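Local coordinates for beta-hexosaminidase (Neisseria gonorrhoeae, PDB 6JTJ), which is a family 3 glycoside hydrolase that probably serves peptidoglycan recycling by cleaving terminal beta-1,4-linked N-acetylglucosamine from peptidoglycan fragments, at residues Q129-K133 and H183-A188; A193-Q197 and I246-M252; G209-G214 and D240-F244; L226-S232 and H259-Q264. One frame throughout, in Å; residues are numbered along the deposited sequence.

Contact 1 of 4, residues Q129-K133 and H183-A188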
loop_
_atom_site.group_PDB
_atom_site.type_symbol
_atom_site.label_atom_id
_atom_site.label_comp_id
_atom_site.label_asym_id
_atom_site.label_seq_id
_atom_site.Cartn_x
_atom_site.Cartn_y
_atom_site.Cartn_z
ATOM N N GLN C 129 -5.455 20.383 -0.586
ATOM C CA GLN C 129 -6.718 20.853 -1.146
ATOM C C GLN C 129 -7.046 22.259 -0.634
ATOM O O GLN C 129 -7.584 23.074 -1.382
ATOM C CB GLN C 129 -7.851 19.880 -0.814
ATOM C CG GLN C 129 -7.727 18.590 -1.580
ATOM C CD GLN C 129 -8.705 17.524 -1.117
ATOM O OE1 GLN C 129 -9.105 17.466 0.049
ATOM N NE2 GLN C 129 -9.107 16.678 -2.045
ATOM N N ILE C 130 -6.766 22.523 0.645
ATOM C CA ILE C 130 -6.905 23.866 1.199
ATOM C C ILE C 130 -5.965 24.820 0.457
ATOM O O ILE C 130 -6.339 25.937 0.137
ATOM C CB ILE C 130 -6.597 23.901 2.703
ATOM C CG1 ILE C 130 -7.661 23.144 3.472
ATOM C CG2 ILE C 130 -6.537 25.336 3.201
ATOM C CD1 ILE C 130 -7.348 22.912 4.934
ATOM N N TRP C 131 -4.762 24.361 0.134
ATOM C CA TRP C 131 -3.810 25.165 -0.631
ATOM C C TRP C 131 -4.416 25.593 -1.968
ATOM O O TRP C 131 -4.376 26.773 -2.331
ATOM C CB TRP C 131 -2.518 24.367 -0.858
ATOM C CG TRP C 131 -1.492 24.968 -1.754
ATOM C CD1 TRP C 131 -1.522 25.033 -3.097
ATOM C CD2 TRP C 131 -0.232 25.528 -1.356
ATOM N NE1 TRP C 131 -0.379 25.627 -3.578
ATOM C CE2 TRP C 131 0.422 25.949 -2.521
ATOM C CE3 TRP C 131 0.386 25.738 -0.122
ATOM C CZ2 TRP C 131 1.676 26.536 -2.504
ATOM C CZ3 TRP C 131 1.644 26.343 -0.106
ATOM C CH2 TRP C 131 2.268 26.726 -1.289
ATOM N N ASP C 132 -4.953 24.626 -2.704
ATOM C CA ASP C 132 -5.548 24.899 -4.002
ATOM C C ASP C 132 -6.764 25.831 -3.910
ATOM O O ASP C 132 -6.943 26.677 -4.760
ATOM C CB ASP C 132 -5.983 23.604 -4.684
ATOM C CG ASP C 132 -4.818 22.774 -5.166
ATOM O OD1 ASP C 132 -3.691 23.298 -5.264
ATOM O OD2 ASP C 132 -5.034 21.588 -5.450
ATOM N N LYS C 133 -7.576 25.659 -2.879
ATOM C CA LYS C 133 -8.863 26.333 -2.781
ATOM C C LYS C 133 -8.806 27.678 -2.052
ATOM O O LYS C 133 -9.347 28.657 -2.545
ATOM C CB LYS C 133 -9.860 25.429 -2.066
ATOM C CG LYS C 133 -11.299 25.883 -2.205
ATOM C CD LYS C 133 -12.173 25.298 -1.115
ATOM C CE LYS C 133 -13.625 25.779 -1.303
ATOM N NZ LYS C 133 -14.483 25.675 -0.091
ATOM N N HIS C 183 0.410 16.980 -1.970
ATOM C CA HIS C 183 0.160 17.678 -3.224
ATOM C C HIS C 183 1.059 17.135 -4.345
ATOM O O HIS C 183 2.065 16.472 -4.084
ATOM C CB HIS C 183 0.450 19.181 -2.997
ATOM C CG HIS C 183 -0.275 20.097 -3.929
ATOM N ND1 HIS C 183 0.218 20.447 -5.162
ATOM C CD2 HIS C 183 -1.437 20.778 -3.780
ATOM C CE1 HIS C 183 -0.620 21.280 -5.747
ATOM N NE2 HIS C 183 -1.636 21.491 -4.933
ATOM N N ARG C 184 0.694 17.413 -5.592
ATOM C CA ARG C 184 1.520 17.071 -6.751
ATOM C C ARG C 184 2.780 17.936 -6.870
ATOM O O ARG C 184 3.815 17.486 -7.330
ATOM C CB ARG C 184 0.690 17.252 -8.026
ATOM C CG ARG C 184 1.419 16.901 -9.308
ATOM C CD ARG C 184 0.610 17.265 -10.553
ATOM N NE ARG C 184 1.322 16.838 -11.773
ATOM C CZ ARG C 184 1.269 15.616 -12.323
ATOM N NH1 ARG C 184 0.519 14.651 -11.790
ATOM N NH2 ARG C 184 1.972 15.358 -13.429
ATOM N N ASN C 185 2.684 19.169 -6.413
ATOM C CA ASN C 185 3.638 20.207 -6.757
ATOM C C ASN C 185 4.711 20.283 -5.683
ATOM O O ASN C 185 4.400 20.509 -4.527
ATOM C CB ASN C 185 2.917 21.566 -6.875
ATOM C CG ASN C 185 3.828 22.675 -7.407
ATOM O OD1 ASN C 185 4.882 22.964 -6.844
ATOM N ND2 ASN C 185 3.427 23.288 -8.492
ATOM N N PRO C 186 5.972 20.131 -6.067
ATOM C CA PRO C 186 7.060 20.152 -5.067
ATOM C C PRO C 186 7.105 21.387 -4.174
ATOM O O PRO C 186 7.380 21.268 -2.984
ATOM C CB PRO C 186 8.330 20.041 -5.917
ATOM C CG PRO C 186 7.920 20.217 -7.339
ATOM C CD PRO C 186 6.477 19.825 -7.428
ATOM N N GLU C 187 6.747 22.553 -4.700
ATOM C CA GLU C 187 6.697 23.773 -3.874
ATOM C C GLU C 187 5.612 23.708 -2.816
ATOM O O GLU C 187 5.816 24.088 -1.664
ATOM C CB GLU C 187 6.495 25.033 -4.732
ATOM C CG GLU C 187 6.665 26.334 -3.889
ATOM C CD GLU C 187 8.076 26.552 -3.312
ATOM O OE1 GLU C 187 9.081 26.003 -3.836
ATOM O OE2 GLU C 187 8.187 27.297 -2.310
ATOM N N ALA C 188 4.435 23.243 -3.202
ATOM C CA ALA C 188 3.361 23.078 -2.225
ATOM C C ALA C 188 3.761 22.052 -1.151
ATOM O O ALA C 188 3.536 22.258 0.046
ATOM C CB ALA C 188 2.079 22.639 -2.919
#
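His183 meets Asp132 and Trp131 just ahead of helix 186-202. Its imidazole, carried with CG anti to the backbone N (chi1 -155°), sends the NE2 hydrogen almost straight to Asp132 OD1, 2.8 Å from NE2. The bond lies in the imidazole plane; NE2 meets OD1 on its syn side but tilted 26° out of the carboxylate plane, and the carboxylate stands steeply to the ring. At the far edge of the imidazole, ND1 accepts from Asn185 N, 3.0 Å away. With a bond at each ring nitrogen, both in plane, the rotation of the ring is fixed, and the negative carboxylate would be expected to polarise it. Asn185 is the N-cap of the helix: its OD1 takes Glu187 N, 2.9 Å off. The backbone O of Glu187 only grazes the six-membered end of the indole, near CH2. Ala188 does the packing, its CB centred over one face of Trp131, 3.7 Å from CE2, in a CH-pi contact; the indole reaches it with CG anti to its own backbone N (chi1 173°). Arg191 and Leu192 continue the bed for Trp131. The arrangement is a His-carboxylate hydrogen bond coupled to an N-cap, joining helix 124-134 to the start of helix 186-202 at the protein surface.

Contact 2 of 4, residues A193-Q197 and I246-M252; sequences ALALQ and IMSREGM
Segments 193-197 and 246-252 come nearest at Leu194 and Met247, whose CA atoms are 6.6 Å apart; past the end of the second helix, Gln197 CA and Met252 CA are 8.0 Å apart. Met247, bent at both chi2 and chi3, curls its thioether along the other helix, so that SD lies 3.8 Å from Ala193 CB and 3.7 Å from Leu194 CD2, the leucine sliding past it in the opposite direction. The two methyls of Leu194 split their work. CD1 meets Ile246 CG2 at 3.6 Å, whereas CD2 presses on CB and CG of Glu250, using the aliphatic part of that acidic side chain. Here helix 242-249 ends in a Schellman motif, with Gly251 at positive phi as the C-prime residue and Met252 N bonded back to Met247 O; the two helices lie on either side of strand 208-212 in the chain, in the helical layer of the family 3 (beta/alpha)8 barrel. Gln197, extended from a CG anti to its backbone N, lays its amide against this turn. OE1 touches the Met247 CE methyl at 3.5 Å and is hydrogen-bonded to Ser207 OG. A water donates to Gly251 O, 2.7 Å away, and more weakly to Gln197 OE1, while Tyr352 OH also bonds Gly251 O.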
loop_
_atom_site.group_PDB
_atom_site.type_symbol
_atom_site.label_atom_id
_atom_site.label_comp_id
_atom_site.label_asym_id
_atom_site.label_seq_id
_atom_site.Cartn_x
_atom_site.Cartn_y
_atom_site.Cartn_z
ATOM N N ALA C 193 4.941 20.994 4.291
ATOM C CA ALA C 193 5.763 20.178 5.185
ATOM C C ALA C 193 6.467 21.057 6.224
ATOM O O ALA C 193 6.483 20.728 7.401
ATOM C CB ALA C 193 6.784 19.383 4.365
ATOM N N LEU C 194 7.070 22.150 5.777
ATOM C CA LEU C 194 7.754 23.073 6.689
ATOM C C LEU C 194 6.822 23.657 7.739
ATOM O O LEU C 194 7.166 23.753 8.923
ATOM C CB LEU C 194 8.417 24.204 5.904
ATOM C CG LEU C 194 9.626 23.813 5.063
ATOM C CD1 LEU C 194 9.970 24.927 4.075
ATOM C CD2 LEU C 194 10.825 23.508 5.950
ATOM N N ALA C 195 5.599 23.970 7.326
ATOM C CA ALA C 195 4.583 24.460 8.266
ATOM C C ALA C 195 4.160 23.386 9.239
ATOM O O ALA C 195 3.946 23.645 10.446
ATOM C CB ALA C 195 3.369 24.977 7.500
ATOM N N LEU C 196 3.984 22.164 8.739
ATOM C CA LEU C 196 3.653 21.064 9.648
ATOM C C LEU C 196 4.785 20.896 10.653
ATOM O O LEU C 196 4.542 20.681 11.843
ATOM C CB LEU C 196 3.452 19.756 8.870
ATOM C CG LEU C 196 2.968 18.585 9.742
ATOM C CD1 LEU C 196 1.450 18.513 9.792
ATOM C CD2 LEU C 196 3.513 17.273 9.215
ATOM N N GLN C 197 6.016 20.959 10.158
ATOM C CA GLN C 197 7.211 20.757 10.996
ATOM C C GLN C 197 7.262 21.750 12.173
ATOM O O GLN C 197 7.545 21.363 13.306
ATOM C CB GLN C 197 8.476 20.852 10.129
ATOM C CG GLN C 197 9.788 20.795 10.905
ATOM C CD GLN C 197 10.986 20.608 10.004
ATOM O OE1 GLN C 197 11.516 19.499 9.884
ATOM N NE2 GLN C 197 11.389 21.674 9.312
ATOM N N ILE C 246 15.044 20.892 1.168
ATOM C CA ILE C 246 14.562 22.038 1.911
ATOM C C ILE C 246 14.306 21.651 3.374
ATOM O O ILE C 246 14.672 22.392 4.292
ATOM C CB ILE C 246 13.300 22.606 1.236
ATOM C CG1 ILE C 246 13.673 23.177 -0.146
ATOM C CG2 ILE C 246 12.664 23.678 2.097
ATOM C CD1 ILE C 246 12.492 23.492 -1.073
ATOM N N MET C 247 13.664 20.503 3.597
ATOM C CA MET C 247 13.412 20.036 4.973
ATOM C C MET C 247 14.711 19.755 5.720
ATOM O O MET C 247 14.834 20.088 6.902
ATOM C CB MET C 247 12.538 18.811 4.957
ATOM C CG MET C 247 11.098 19.118 4.600
ATOM S SD MET C 247 10.220 19.815 6.002
ATOM C CE MET C 247 9.902 18.365 6.990
ATOM N N SER C 248 15.681 19.169 5.021
ATOM C CA SER C 248 16.992 18.940 5.582
ATOM C C SER C 248 17.598 20.261 6.055
ATOM O O SER C 248 18.042 20.374 7.183
ATOM C CB SER C 248 17.913 18.281 4.550
ATOM O OG SER C 248 19.199 18.049 5.102
ATOM N N ARG C 249 17.600 21.257 5.178
ATOM C CA ARG C 249 18.126 22.580 5.511
ATOM C C ARG C 249 17.454 23.164 6.728
ATOM O O ARG C 249 18.100 23.780 7.551
ATOM C CB ARG C 249 17.919 23.548 4.358
ATOM C CG ARG C 249 19.050 24.543 4.216
ATOM C CD ARG C 249 18.582 25.920 3.776
ATOM N NE ARG C 249 17.691 25.889 2.617
ATOM C CZ ARG C 249 16.438 26.357 2.575
ATOM N NH1 ARG C 249 15.857 26.910 3.636
ATOM N NH2 ARG C 249 15.746 26.263 1.438
ATOM N N GLU C 250 16.151 22.935 6.862
ATOM C CA GLU C 250 15.380 23.494 7.965
ATOM C C GLU C 250 15.266 22.618 9.195
ATOM O O GLU C 250 14.368 22.823 10.019
ATOM C CB GLU C 250 13.985 23.876 7.464
ATOM C CG GLU C 250 14.018 24.943 6.374
ATOM C CD GLU C 250 14.620 26.245 6.854
ATOM O OE1 GLU C 250 14.258 26.676 7.970
ATOM O OE2 GLU C 250 15.485 26.801 6.137
ATOM N N GLY C 251 16.156 21.639 9.347
ATOM C CA GLY C 251 16.278 20.927 10.638
ATOM C C GLY C 251 15.544 19.599 10.802
ATOM O O GLY C 251 15.402 19.103 11.913
ATOM N N MET C 252 15.111 18.992 9.695
ATOM C CA MET C 252 14.494 17.661 9.737
ATOM C C MET C 252 15.409 16.673 10.458
ATOM O O MET C 252 16.603 16.622 10.167
ATOM C CB MET C 252 14.217 17.191 8.305
ATOM C CG MET C 252 13.619 15.802 8.186
ATOM S SD MET C 252 13.102 15.433 6.490
ATOM C CE MET C 252 14.638 15.580 5.595
HETATM O O HOH W 1 12.972 18.167 12.701
#

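Contact 3 of 4, residues G209-G214 and D240-F244; sequences GKHFPG and DLAPF. With NAG (2-acetamido-2-deoxy-beta-D-glucopyranose), chain I.
Phe244 drives its ring into the bend of the chain at 209-214. With CG anti to its carbonyl carbon, chi1 -71° carries the ring in against that bend, where CZ comes 3.5 Å from Phe212 N and the peptide between Lys210 and His211 lies at the ring edge. In Phe212 CG lies anti to the backbone N (chi1 178°), which presents the ring edge to the face of Phe244: a T-shaped pair with planes at 89° and centroids 5.4 Å apart, CD1 sitting off-centre over the face. Leu241 closes the far end, its CD2 wedged 3.5 Å from Phe212 CE1 and 3.6 Å from Pro213 CB. Cis peptide bonds precede both His211 and Pro213. Lys210 and His211 leave the backbone away from segment 240-244, and their ends reach the bound N-acetylglucosamine. Lys210, kinked at chi3, brings NZ 3.0 Å from the sugar O4 and 3.2 Å from its O3, and is also salt-bridged to Glu107. His211 NE2 shares a hydrogen bond with O3 at 2.9 Å, in the ring plane; Asp168 OD2 holds ND1, and Lys210 CB covers one ring face. Strand 208-212 runs beside strand 254-257, whose Val255 touches Phe212; helix 274-284 covers Phe212 and Pro213 with Leu281 and Trp276, and Leu236 of helix 233-238 packs on Pro213 and Leu241.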
loop_
_atom_site.group_PDB
_atom_site.type_symbol
_atom_site.label_atom_id
_atom_site.label_comp_id
_atom_site.label_asym_id
_atom_site.label_seq_id
_atom_site.Cartn_x
_atom_site.Cartn_y
_atom_site.Cartn_z
ATOM N N GLY C 209 11.125 12.825 7.362
ATOM C CA GLY C 209 10.656 12.882 5.998
ATOM C C GLY C 209 10.624 11.504 5.363
ATOM O O GLY C 209 11.542 10.732 5.561
ATOM N N LYS C 210 9.568 11.211 4.613
ATOM C CA LYS C 210 9.401 9.915 3.959
ATOM C C LYS C 210 8.922 10.128 2.526
ATOM O O LYS C 210 8.132 11.046 2.309
ATOM C CB LYS C 210 8.316 9.101 4.678
ATOM C CG LYS C 210 8.410 9.128 6.177
ATOM C CD LYS C 210 7.623 7.974 6.808
ATOM C CE LYS C 210 6.123 8.166 6.749
ATOM N NZ LYS C 210 5.477 7.424 7.885
ATOM N N HIS C 211 9.319 9.305 1.538
ATOM C CA HIS C 211 10.269 8.204 1.646
ATOM C C HIS C 211 11.384 8.519 0.671
ATOM O O HIS C 211 11.180 8.498 -0.530
ATOM C CB HIS C 211 9.597 6.878 1.296
ATOM C CG HIS C 211 8.376 6.604 2.103
ATOM N ND1 HIS C 211 7.165 7.222 1.862
ATOM C CD2 HIS C 211 8.173 5.775 3.153
ATOM C CE1 HIS C 211 6.266 6.775 2.716
ATOM N NE2 HIS C 211 6.853 5.903 3.512
ATOM N N PHE C 212 12.555 8.847 1.207
ATOM C CA PHE C 212 13.670 9.357 0.419
ATOM C C PHE C 212 14.118 8.329 -0.609
ATOM O O PHE C 212 14.301 7.164 -0.258
ATOM C CB PHE C 212 14.858 9.670 1.332
ATOM C CG PHE C 212 16.069 10.159 0.596
ATOM C CD1 PHE C 212 16.204 11.508 0.286
ATOM C CD2 PHE C 212 17.054 9.288 0.217
ATOM C CE1 PHE C 212 17.295 11.969 -0.399
ATOM C CE2 PHE C 212 18.180 9.748 -0.463
ATOM C CZ PHE C 212 18.304 11.084 -0.765
ATOM N N PRO C 213 14.378 8.755 -1.852
ATOM C CA PRO C 213 14.352 10.086 -2.425
ATOM C C PRO C 213 13.042 10.466 -3.127
ATOM O O PRO C 213 13.010 11.490 -3.845
ATOM C CB PRO C 213 15.470 10.005 -3.456
ATOM C CG PRO C 213 15.331 8.613 -3.982
ATOM C CD PRO C 213 14.889 7.776 -2.826
ATOM N N GLY C 214 11.968 9.706 -2.894
ATOM C CA GLY C 214 10.647 10.044 -3.447
ATOM C C GLY C 214 9.921 8.826 -3.962
ATOM O O GLY C 214 10.357 8.191 -4.909
ATOM N N ASP C 240 11.058 15.636 -7.083
ATOM C CA ASP C 240 10.824 14.802 -5.882
ATOM C C ASP C 240 11.839 15.053 -4.756
ATOM O O ASP C 240 11.489 15.020 -3.581
ATOM C CB ASP C 240 10.842 13.330 -6.247
ATOM C CG ASP C 240 9.857 12.975 -7.352
ATOM O OD1 ASP C 240 9.967 13.547 -8.447
ATOM O OD2 ASP C 240 8.986 12.108 -7.136
ATOM N N LEU C 241 13.083 15.355 -5.124
ATOM C CA LEU C 241 14.133 15.621 -4.129
ATOM C C LEU C 241 14.041 16.960 -3.462
ATOM O O LEU C 241 14.546 17.136 -2.349
ATOM C CB LEU C 241 15.534 15.457 -4.746
ATOM C CG LEU C 241 16.025 14.017 -4.790
ATOM C CD1 LEU C 241 17.197 13.870 -5.764
ATOM C CD2 LEU C 241 16.415 13.526 -3.413
ATOM N N ALA C 242 13.412 17.924 -4.102
ATOM C CA ALA C 242 13.469 19.291 -3.583
ATOM C C ALA C 242 12.901 19.420 -2.169
ATOM O O ALA C 242 13.490 20.107 -1.334
ATOM C CB ALA C 242 12.809 20.267 -4.546
ATOM N N PRO C 243 11.762 18.760 -1.876
ATOM C CA PRO C 243 11.250 18.878 -0.488
ATOM C C PRO C 243 12.190 18.282 0.570
ATOM O O PRO C 243 12.261 18.795 1.679
ATOM C CB PRO C 243 9.922 18.122 -0.523
ATOM C CG PRO C 243 9.514 18.120 -1.965
ATOM C CD PRO C 243 10.774 18.158 -2.782
ATOM N N PHE C 244 12.916 17.232 0.206
ATOM C CA PHE C 244 13.881 16.643 1.100
ATOM C C PHE C 244 15.043 17.610 1.354
ATOM O O PHE C 244 15.422 17.807 2.506
ATOM C CB PHE C 244 14.401 15.301 0.560
ATOM C CG PHE C 244 13.377 14.185 0.604
ATOM C CD1 PHE C 244 13.160 13.468 1.757
ATOM C CD2 PHE C 244 12.633 13.866 -0.517
ATOM C CE1 PHE C 244 12.217 12.453 1.803
ATOM C CE2 PHE C 244 11.688 12.849 -0.491
ATOM C CZ PHE C 244 11.465 12.155 0.683
HETATM C C1 NAG I . 6.954 1.500 5.935
HETATM C C2 NAG I . 6.040 2.661 5.517
HETATM C C3 NAG I . 6.446 3.931 6.226
HETATM C C4 NAG I . 6.559 3.704 7.731
HETATM C C5 NAG I . 7.564 2.615 8.049
HETATM C C6 NAG I . 7.539 2.258 9.538
HETATM C C7 NAG I . 5.064 3.151 3.266
HETATM C C8 NAG I . 3.736 3.097 3.895
HETATM N N2 NAG I . 6.085 2.922 4.099
HETATM O O1 NAG I . 6.317 0.259 5.700
HETATM O O3 NAG I . 5.507 4.937 5.920
HETATM O O4 NAG I . 6.899 4.887 8.411
HETATM O O5 NAG I . 7.217 1.450 7.330
HETATM O O6 NAG I . 6.297 1.720 9.962
HETATM O O7 NAG I . 5.177 3.354 2.045
#

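Contact 4 of 4, residues L226-S232 and H259-Q264; sequences LPEDGRS and HVVYPQ
Val261 and Glu228 form a lone parallel beta bridge between two chain segments that run roughly the same way; on the Val261 side both N and O are used. Val261 N donates to Pro227 O at 3.1 Å, and Val261 O accepts from Asp229 N at 2.8 Å, both bonds nearly straight. Further on, Gln264 takes over from the backbone: NE2 donates to Gly230 O at 2.8 Å, at a bent 146° and tilted from both the carbonyl and the amide planes. A water adds to this end, donating to Asp229 O and Arg231 O and accepting from Gln264 N. Asp229, its CG anti to the backbone N (chi1 -174°), lays CB 3.5 Å from Tyr262 CD2 and turns its carboxylate to Arg231. The guanidinium grips it side-on and in plane, NE on OD1 and NH2 on OD2, each through a syn lone pair; the second bond is 2.8 Å. OD1 also accepts from Arg231 N in an Asx turn, so this oxygen has two donors. Glu228 CG rests on Pro263 CG at 3.5 Å. At the other end Leu226, poorly ordered and therefore tentatively placed, is modelled with CD1 over the His259 ring. His259 itself lies next to Asp294, the predicted nucleophile. The bridge spans from the loop between strand 208-212 and helix 233-238 to the chain just beyond strand 254-257; Leu236 of that helix touches Arg231 and Tyr262, while Trp276 of helix 274-284 meets Tyr262 edge-to-face.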
loop_
_atom_site.group_PDB
_atom_site.type_symbol
_atom_site.label_atom_id
_atom_site.label_comp_id
_atom_site.label_asym_id
_atom_site.label_seq_id
_atom_site.Cartn_x
_atom_site.Cartn_y
_atom_site.Cartn_z
ATOM N N LEU C 226 8.581 -4.612 -4.967
ATOM C CA LEU C 226 9.703 -3.673 -4.962
ATOM C C LEU C 226 9.833 -2.932 -6.294
ATOM O O LEU C 226 10.547 -3.340 -7.173
ATOM C CB LEU C 226 11.024 -4.370 -4.612
ATOM C CG LEU C 226 12.306 -3.528 -4.743
ATOM C CD1 LEU C 226 12.119 -2.087 -4.348
ATOM C CD2 LEU C 226 13.568 -4.079 -4.108
ATOM N N PRO C 227 9.164 -1.813 -6.370
ATOM C CA PRO C 227 8.886 -1.026 -7.559
ATOM C C PRO C 227 10.129 -0.402 -8.164
ATOM O O PRO C 227 11.152 -0.252 -7.498
ATOM C CB PRO C 227 7.935 0.066 -7.047
ATOM C CG PRO C 227 7.488 -0.384 -5.690
ATOM C CD PRO C 227 8.643 -1.162 -5.163
ATOM N N GLU C 228 10.018 -0.010 -9.424
ATOM C CA GLU C 228 11.126 0.574 -10.166
ATOM C C GLU C 228 10.762 1.946 -10.705
ATOM O O GLU C 228 9.749 2.101 -11.385
ATOM C CB GLU C 228 11.491 -0.350 -11.316
ATOM C CG GLU C 228 12.945 -0.302 -11.698
ATOM C CD GLU C 228 13.252 -1.313 -12.799
ATOM O OE1 GLU C 228 13.305 -2.518 -12.469
ATOM O OE2 GLU C 228 13.388 -0.916 -13.992
ATOM N N ASP C 229 11.589 2.942 -10.400
ATOM C CA ASP C 229 11.401 4.316 -10.879
ATOM C C ASP C 229 12.504 4.547 -11.895
ATOM O O ASP C 229 13.656 4.683 -11.536
ATOM C CB ASP C 229 11.506 5.309 -9.694
ATOM C CG ASP C 229 11.189 6.767 -10.072
ATOM O OD1 ASP C 229 11.431 7.178 -11.223
ATOM O OD2 ASP C 229 10.718 7.532 -9.185
ATOM N N GLY C 230 12.129 4.625 -13.166
ATOM C CA GLY C 230 13.092 4.685 -14.256
ATOM C C GLY C 230 13.658 6.058 -14.567
ATOM O O GLY C 230 14.394 6.211 -15.538
ATOM N N ARG C 231 13.333 7.065 -13.768
ATOM C CA ARG C 231 13.724 8.427 -14.101
ATOM C C ARG C 231 15.172 8.717 -13.784
ATOM O O ARG C 231 15.840 7.988 -13.042
ATOM C CB ARG C 231 12.833 9.425 -13.375
ATOM C CG ARG C 231 11.364 9.334 -13.765
ATOM C CD ARG C 231 10.530 10.309 -12.941
ATOM N NE ARG C 231 10.517 9.927 -11.535
ATOM C CZ ARG C 231 10.187 10.729 -10.529
ATOM N NH1 ARG C 231 9.805 11.985 -10.740
ATOM N NH2 ARG C 231 10.228 10.262 -9.292
ATOM N N SER C 232 15.653 9.818 -14.342
ATOM C CA SER C 232 17.027 10.243 -14.157
ATOM C C SER C 232 17.130 11.053 -12.885
ATOM O O SER C 232 16.145 11.612 -12.406
ATOM C CB SER C 232 17.477 11.111 -15.345
ATOM O OG SER C 232 16.888 12.403 -15.285
ATOM N N HIS C 259 11.554 1.943 -0.400
ATOM C CA HIS C 259 11.881 0.610 -0.879
ATOM C C HIS C 259 11.601 0.589 -2.375
ATOM O O HIS C 259 10.598 0.040 -2.840
ATOM C CB HIS C 259 11.050 -0.437 -0.128
ATOM C CG HIS C 259 11.500 -1.841 -0.348
ATOM N ND1 HIS C 259 12.824 -2.245 -0.340
ATOM C CD2 HIS C 259 10.764 -2.949 -0.575
ATOM C CE1 HIS C 259 12.876 -3.546 -0.574
ATOM N NE2 HIS C 259 11.640 -3.994 -0.716
ATOM N N VAL C 260 12.481 1.238 -3.121
ATOM C CA VAL C 260 12.272 1.492 -4.533
ATOM C C VAL C 260 13.651 1.513 -5.184
ATOM O O VAL C 260 14.585 2.083 -4.621
ATOM C CB VAL C 260 11.590 2.867 -4.751
ATOM C CG1 VAL C 260 11.583 3.252 -6.222
ATOM C CG2 VAL C 260 10.169 2.862 -4.214
ATOM N N VAL C 261 13.756 0.930 -6.373
ATOM C CA VAL C 261 14.989 0.967 -7.150
ATOM C C VAL C 261 14.890 2.053 -8.195
ATOM O O VAL C 261 13.859 2.183 -8.869
ATOM C CB VAL C 261 15.266 -0.378 -7.856
ATOM C CG1 VAL C 261 16.609 -0.336 -8.557
ATOM C CG2 VAL C 261 15.257 -1.508 -6.856
ATOM N N TYR C 262 15.951 2.842 -8.307
ATOM C CA TYR C 262 16.040 3.916 -9.274
ATOM C C TYR C 262 17.236 3.569 -10.181
ATOM O O TYR C 262 18.334 4.083 -9.975
ATOM C CB TYR C 262 16.266 5.262 -8.565
ATOM C CG TYR C 262 15.216 5.583 -7.508
ATOM C CD1 TYR C 262 15.254 4.997 -6.253
ATOM C CD2 TYR C 262 14.195 6.491 -7.766
ATOM C CE1 TYR C 262 14.301 5.292 -5.292
ATOM C CE2 TYR C 262 13.228 6.772 -6.814
ATOM C CZ TYR C 262 13.297 6.177 -5.572
ATOM O OH TYR C 262 12.344 6.466 -4.642
ATOM N N PRO C 263 17.015 2.708 -11.194
ATOM C CA PRO C 263 18.135 2.112 -11.952
ATOM C C PRO C 263 19.094 3.081 -12.611
ATOM O O PRO C 263 20.270 2.775 -12.725
ATOM C CB PRO C 263 17.443 1.259 -13.006
ATOM C CG PRO C 263 16.104 0.969 -12.428
ATOM C CD PRO C 263 15.721 2.230 -11.708
ATOM N N GLN C 264 18.638 4.254 -13.007
ATOM C CA GLN C 264 19.567 5.231 -13.572
ATOM C C GLN C 264 20.577 5.761 -12.564
ATOM O O GLN C 264 21.558 6.386 -12.955
ATOM C CB GLN C 264 18.815 6.407 -14.205
ATOM C CG GLN C 264 18.117 6.049 -15.506
ATOM C CD GLN C 264 17.805 7.282 -16.328
ATOM O OE1 GLN C 264 18.667 8.132 -16.541
ATOM N NE2 GLN C 264 16.555 7.413 -16.755
HETATM O O HOH W 2 16.047 5.397 -12.267
#

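From the N terminus, contact 1 comes first, closing a loop of 49 residues between helix 124-134 and the start of helix 186-202 before the others open. The same helix then opens contact 2, which closes 48 residues later at the end of helix 242-249. Nested in that loop, contact 3 joins strand 208-212 to the beginning of helix 242-249 and meets contact 2 where Met252 SD packs on Gly209 N. Contact 4 opens inside both loops but closes beyond them, so it crosses each. It touches contact 3 through the Arg231-Asp240 salt bridge and a probable hydrogen bond between Tyr262 OH and Gly214 O, tying the chain beyond strand 254-257 to the end of strand 208-212.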